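Local coordinates for ABC transporter substrate-binding protein (PDB 6TFX) that binds the opine mannopinic acid as the solute-binding protein of an ABC transporter that imports mannityl-opines into the bacterium, at residues A278-Y283 / E343-L348; E286-A291 / L461-R466. One frame throughout, in Å; residues are numbered along the deposited sequence.

How the interactions relate
The two contacts lie on the same side of the chain's centre, their own centres 13 Å apart, and they meet directly: Ala281 CB of helix 277-284 packs against Ala291 N at 3.8 Å. That helix and strand 289-291 follow each other in sequence. Interaction 1 pairs the helix with helix 340-353, and interaction 2 pairs the loop and strand after it with strand 454-467. The order along the chain is therefore 278-283, 286-291, 343-348, 461-466, with the partners alternating. Strand 454-467, half of interaction 2, also touches side chains of interaction 1 (Ile280 on Thr458, Leu345 on Leu457). Leu345 comes within about 4 Å of the bound mannopinic acid, whereas Thr463 of interaction 2 stays about 8 Å away.

Interaction 1 of 2, residues A278-Y283 / E343-L348; sequences AQIAKY and ESLAQL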
loop_
_atom_site.group_PDB
_atom_site.type_symbol
_atom_site.label_atom_id
_atom_site.label_comp_id
_atom_site.label_asym_id
_atom_site.label_seq_id
_atom_site.Cartn_x
_atom_site.Cartn_y
_atom_site.Cartn_z
ATOM N N ALA A 278 20.446 3.006 8.975
ATOM C CA ALA A 278 20.924 4.413 8.905
ATOM C C ALA A 278 21.855 4.635 7.714
ATOM O O ALA A 278 21.756 5.670 7.034
ATOM C CB ALA A 278 21.612 4.817 10.202
ATOM N N GLN A 279 22.706 3.652 7.418
ATOM C CA GLN A 279 23.614 3.761 6.267
ATOM C C GLN A 279 22.861 3.687 4.931
ATOM O O GLN A 279 23.238 4.385 3.975
ATOM C CB GLN A 279 24.747 2.739 6.350
ATOM C CG GLN A 279 25.688 3.006 7.552
ATOM C CD GLN A 279 26.720 4.114 7.377
ATOM O OE1 GLN A 279 26.784 4.809 6.351
ATOM N NE2 GLN A 279 27.560 4.305 8.395
ATOM N N ILE A 280 21.766 2.885 4.862
ATOM C CA ILE A 280 20.969 2.825 3.632
ATOM C C ILE A 280 20.300 4.200 3.421
ATOM O O ILE A 280 20.284 4.720 2.296
ATOM C CB ILE A 280 19.895 1.702 3.709
ATOM C CG1 ILE A 280 20.594 0.328 3.733
ATOM C CG2 ILE A 280 18.870 1.802 2.540
ATOM C CD1 ILE A 280 19.653 -0.832 4.170
ATOM N N ALA A 281 19.768 4.790 4.513
ATOM C CA ALA A 281 19.101 6.109 4.438
ATOM C C ALA A 281 20.093 7.198 4.014
ATOM O O ALA A 281 19.755 8.031 3.176
ATOM C CB ALA A 281 18.474 6.450 5.792
ATOM N N LYS A 282 21.327 7.176 4.562
ATOM C CA LYS A 282 22.364 8.170 4.201
ATOM C C LYS A 282 22.739 8.036 2.730
ATOM O O LYS A 282 22.838 9.036 2.031
ATOM C CB LYS A 282 23.623 7.985 5.066
ATOM C CG LYS A 282 23.720 8.991 6.209
ATOM C CD LYS A 282 25.136 9.088 6.787
ATOM C CE LYS A 282 25.414 8.112 7.911
ATOM N NZ LYS A 282 24.784 8.530 9.194
ATOM N N TYR A 283 22.894 6.788 2.250
ATOM C CA TYR A 283 23.254 6.510 0.854
ATOM C C TYR A 283 22.145 6.943 -0.104
ATOM O O TYR A 283 22.414 7.640 -1.096
ATOM C CB TYR A 283 23.557 5.011 0.672
ATOM C CG TYR A 283 23.713 4.602 -0.775
ATOM C CD1 TYR A 283 24.850 4.952 -1.501
ATOM C CD2 TYR A 283 22.728 3.861 -1.422
ATOM C CE1 TYR A 283 24.971 4.630 -2.850
ATOM C CE2 TYR A 283 22.843 3.525 -2.770
ATOM C CZ TYR A 283 23.981 3.889 -3.473
ATOM O OH TYR A 283 24.131 3.531 -4.794
ATOM N N GLU A 343 14.426 -4.409 -5.613
ATOM C CA GLU A 343 15.573 -5.172 -6.075
ATOM C C GLU A 343 16.878 -4.477 -5.605
ATOM O O GLU A 343 17.761 -5.146 -5.070
ATOM C CB GLU A 343 15.529 -5.304 -7.599
ATOM C CG GLU A 343 16.735 -6.034 -8.164
ATOM C CD GLU A 343 16.533 -6.400 -9.619
ATOM O OE1 GLU A 343 16.617 -5.482 -10.467
ATOM O OE2 GLU A 343 16.263 -7.592 -9.908
ATOM N N SER A 344 16.978 -3.141 -5.781
ATOM C CA SER A 344 18.184 -2.431 -5.353
ATOM C C SER A 344 18.322 -2.488 -3.826
ATOM O O SER A 344 19.423 -2.715 -3.333
ATOM C CB SER A 344 18.185 -0.992 -5.864
ATOM O OG SER A 344 17.062 -0.297 -5.363
ATOM N N LEU A 345 17.200 -2.377 -3.083
ATOM C CA LEU A 345 17.268 -2.492 -1.618
ATOM C C LEU A 345 17.782 -3.891 -1.210
ATOM O O LEU A 345 18.654 -4.004 -0.344
ATOM C CB LEU A 345 15.899 -2.217 -0.980
ATOM C CG LEU A 345 15.873 -2.219 0.565
ATOM C CD1 LEU A 345 16.903 -1.240 1.178
ATOM C CD2 LEU A 345 14.516 -1.838 1.051
ATOM N N ALA A 346 17.265 -4.960 -1.858
ATOM C CA ALA A 346 17.716 -6.322 -1.531
ATOM C C ALA A 346 19.228 -6.465 -1.814
ATOM O O ALA A 346 19.944 -7.124 -1.058
ATOM C CB ALA A 346 16.920 -7.347 -2.343
ATOM N N GLN A 347 19.710 -5.820 -2.890
ATOM C CA GLN A 347 21.144 -5.855 -3.218
ATOM C C GLN A 347 21.967 -5.114 -2.160
ATOM O O GLN A 347 23.073 -5.544 -1.832
ATOM C CB GLN A 347 21.403 -5.270 -4.605
ATOM C CG GLN A 347 20.962 -6.250 -5.696
ATOM C CD GLN A 347 20.775 -5.606 -7.038
ATOM O OE1 GLN A 347 20.955 -4.394 -7.211
ATOM N NE2 GLN A 347 20.375 -6.402 -8.013
ATOM N N LEU A 348 21.436 -4.012 -1.612
ATOM C CA LEU A 348 22.157 -3.286 -0.540
ATOM C C LEU A 348 22.259 -4.156 0.709
ATOM O O LEU A 348 23.330 -4.229 1.325
ATOM C CB LEU A 348 21.455 -1.983 -0.189
ATOM C CG LEU A 348 21.493 -0.889 -1.278
ATOM C CD1 LEU A 348 20.694 0.311 -0.827
ATOM C CD2 LEU A 348 22.944 -0.438 -1.594
#
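Ile280 points its side chain from helix 277-284 at Leu345 and Leu348, which stand one turn apart on helix 340-353. Ile280 CG2 does most of the touching, lying 3.9 Å from Leu345 CD1 and 4.1 Å from Leu348 CD1. The isoleucine and Leu345 side chains meet at about a right angle, and Ile280 CD1 also reaches Leu345 CD1, at 4.1 Å. The base of Leu345 does not aim at the opposing helix; its CG, anti to the backbone N (chi1 -176°), carries the CD1 branch to the isoleucine. The segment axes come no closer than 11.7 Å and make an angle of 129° between their N-to-C directions, so at this level the two segments stand well apart and are bridged by branch ends, with only 179 Å² buried. Both helices belong to the family 5 solute-binding protein fold and pack beside its mixed sheet, where Ile280 rests on Thr458 and Leu345 on Leu457 and Leu383. The side chain of Leu345 also comes within about 4 Å of the bound mannopinic acid. Toward the more exposed side, Leu348 and Tyr283 meet obliquely. The two leucine methyls touch neighbouring ring atoms: Leu348 CD1 lies 4.1 Å from Tyr283 CD2, while Leu348 CD2 lies 4.1 Å from Tyr283 CE2.

Interaction 2 of 2, residues E286-A291 / L461-R466; sequences ERVNRA and LGTWAR
A single backbone hydrogen bond joins Val288 to Leu461: Leu461 N donates to Val288 O over 2.9 Å with an N-H...O angle of 161°. Apolar packing follows from Val288, whose side chain crosses that of Thr463 at about a right angle. Both valine methyls meet Thr463 CG2, with Val288 CG2 at 3.6 Å and Val288 CG1 at 3.7 Å. Thr463 divides its branches: with chi1 at 51°, OG1 lies between the backbone N and carbonyl carbon and bonds to Asn225 O, while CG2 is left to face the valine. A methyl also meets a backbone oxygen: Leu461 CD1 lies 3.6 Å from Arg287 O. Within segment 286-291, the Arg290 side chain reaches back from the strand to the loop: Arg290 NE donates to Glu286 O at 2.8 Å, on a lone pair of that carbonyl, and Arg290 NH2 adds a weak bond to the same oxygen. Arg290 is further backbone hydrogen-bonded to Glu459, and strand 289-291 thereby pairs antiparallel with strand 454-467 in the mixed sheet. Val288 also touches Thr244 of strand 240-255, and Arg287 packs on Leu231 of helix 228-235.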
loop_
_atom_site.group_PDB
_atom_site.type_symbol
_atom_site.label_atom_id
_atom_site.label_comp_id
_atom_site.label_asym_id
_atom_site.label_seq_id
_atom_site.Cartn_x
_atom_site.Cartn_y
_atom_site.Cartn_z
ATOM N N GLU A 286 18.385 11.505 2.653
ATOM C CA GLU A 286 17.499 11.794 3.785
ATOM C C GLU A 286 16.224 12.577 3.459
ATOM O O GLU A 286 15.329 12.615 4.306
ATOM C CB GLU A 286 18.272 12.491 4.923
ATOM C CG GLU A 286 18.741 11.520 5.994
ATOM C CD GLU A 286 20.206 11.123 5.988
ATOM O OE1 GLU A 286 20.903 11.359 4.974
ATOM O OE2 GLU A 286 20.656 10.561 7.013
ATOM N N ARG A 287 16.101 13.158 2.257
ATOM C CA ARG A 287 14.859 13.860 1.879
ATOM C C ARG A 287 13.713 12.846 1.646
ATOM O O ARG A 287 12.548 13.095 1.996
ATOM C CB ARG A 287 15.101 14.678 0.601
ATOM C CG ARG A 287 13.879 15.460 0.115
ATOM C CD ARG A 287 14.155 16.179 -1.193
ATOM N NE ARG A 287 12.922 16.671 -1.805
ATOM C CZ ARG A 287 12.851 17.227 -3.011
ATOM N NH1 ARG A 287 13.946 17.371 -3.750
ATOM N NH2 ARG A 287 11.685 17.640 -3.489
ATOM N N VAL A 288 14.062 11.694 1.071
ATOM C CA VAL A 288 13.078 10.677 0.705
ATOM C C VAL A 288 13.078 9.476 1.637
ATOM O O VAL A 288 12.034 8.848 1.814
ATOM C CB VAL A 288 13.392 10.247 -0.761
ATOM C CG1 VAL A 288 12.684 8.956 -1.166
ATOM C CG2 VAL A 288 13.093 11.389 -1.731
ATOM N N ASN A 289 14.249 9.178 2.235
ATOM C CA ASN A 289 14.439 7.956 3.030
ATOM C C ASN A 289 14.810 8.215 4.466
ATOM O O ASN A 289 15.604 9.105 4.750
ATOM C CB ASN A 289 15.589 7.156 2.407
ATOM C CG ASN A 289 15.388 6.916 0.936
ATOM O OD1 ASN A 289 14.754 5.941 0.551
ATOM N ND2 ASN A 289 15.892 7.818 0.089
ATOM N N ARG A 290 14.299 7.377 5.370
ATOM C CA ARG A 290 14.655 7.513 6.780
ATOM C C ARG A 290 14.707 6.147 7.423
ATOM O O ARG A 290 13.846 5.312 7.140
ATOM C CB ARG A 290 13.626 8.371 7.550
ATOM C CG ARG A 290 13.603 9.863 7.205
ATOM C CD ARG A 290 14.831 10.635 7.682
ATOM N NE ARG A 290 14.926 11.940 7.025
ATOM C CZ ARG A 290 14.355 13.054 7.475
ATOM N NH1 ARG A 290 13.645 13.040 8.598
ATOM N NH2 ARG A 290 14.493 14.193 6.808
ATOM N N ALA A 291 15.692 5.915 8.298
ATOM C CA ALA A 291 15.712 4.666 9.068
ATOM C C ALA A 291 14.579 4.785 10.088
ATOM O O ALA A 291 14.309 5.892 10.574
ATOM C CB ALA A 291 17.038 4.513 9.790
ATOM N N LEU A 461 9.390 7.924 0.934
ATOM C CA LEU A 461 8.267 8.606 0.318
ATOM C C LEU A 461 8.221 8.148 -1.153
ATOM O O LEU A 461 9.254 7.702 -1.682
ATOM C CB LEU A 461 8.525 10.130 0.338
ATOM C CG LEU A 461 8.553 10.744 1.721
ATOM C CD1 LEU A 461 9.032 12.186 1.652
ATOM C CD2 LEU A 461 7.165 10.694 2.351
ATOM N N GLY A 462 7.062 8.274 -1.796
ATOM C CA GLY A 462 6.955 7.960 -3.220
ATOM C C GLY A 462 7.644 9.078 -3.985
ATOM O O GLY A 462 7.591 10.227 -3.561
ATOM N N THR A 463 8.335 8.768 -5.076
ATOM C CA THR A 463 9.057 9.797 -5.841
ATOM C C THR A 463 8.580 9.739 -7.281
ATOM O O THR A 463 8.621 8.679 -7.897
ATOM C CB THR A 463 10.581 9.582 -5.785
ATOM O OG1 THR A 463 10.863 8.235 -6.151
ATOM C CG2 THR A 463 11.168 9.881 -4.420
ATOM N N TRP A 464 8.123 10.876 -7.809
ATOM C CA TRP A 464 7.618 10.944 -9.183
ATOM C C TRP A 464 8.006 12.269 -9.800
ATOM O O TRP A 464 7.999 13.284 -9.101
ATOM C CB TRP A 464 6.078 10.805 -9.166
ATOM C CG TRP A 464 5.585 9.436 -8.765
ATOM C CD1 TRP A 464 5.554 8.895 -7.506
ATOM C CD2 TRP A 464 4.969 8.478 -9.623
ATOM N NE1 TRP A 464 5.041 7.619 -7.552
ATOM C CE2 TRP A 464 4.647 7.345 -8.832
ATOM C CE3 TRP A 464 4.618 8.476 -10.981
ATOM C CZ2 TRP A 464 3.999 6.227 -9.358
ATOM C CZ3 TRP A 464 4.006 7.349 -11.509
ATOM C CH2 TRP A 464 3.694 6.246 -10.697
ATOM N N ALA A 465 8.391 12.259 -11.087
ATOM C CA ALA A 465 8.774 13.496 -11.766
ATOM C C ALA A 465 7.691 13.867 -12.778
ATOM O O ALA A 465 7.031 12.991 -13.336
ATOM C CB ALA A 465 10.093 13.313 -12.494
ATOM N N ARG A 466 7.496 15.154 -12.987
ATOM C CA ARG A 466 6.522 15.629 -13.964
ATOM C C ARG A 466 7.084 16.879 -14.600
ATOM O O ARG A 466 8.017 17.489 -14.066
ATOM C CB ARG A 466 5.171 15.954 -13.311
ATOM C CG ARG A 466 5.220 17.107 -12.307
ATOM C CD ARG A 466 3.835 17.479 -11.859
ATOM N NE ARG A 466 3.859 18.271 -10.630
ATOM C CZ ARG A 466 3.819 19.597 -10.594
ATOM N NH1 ARG A 466 3.792 20.299 -11.720
ATOM N NH2 ARG A 466 3.830 20.234 -9.433
#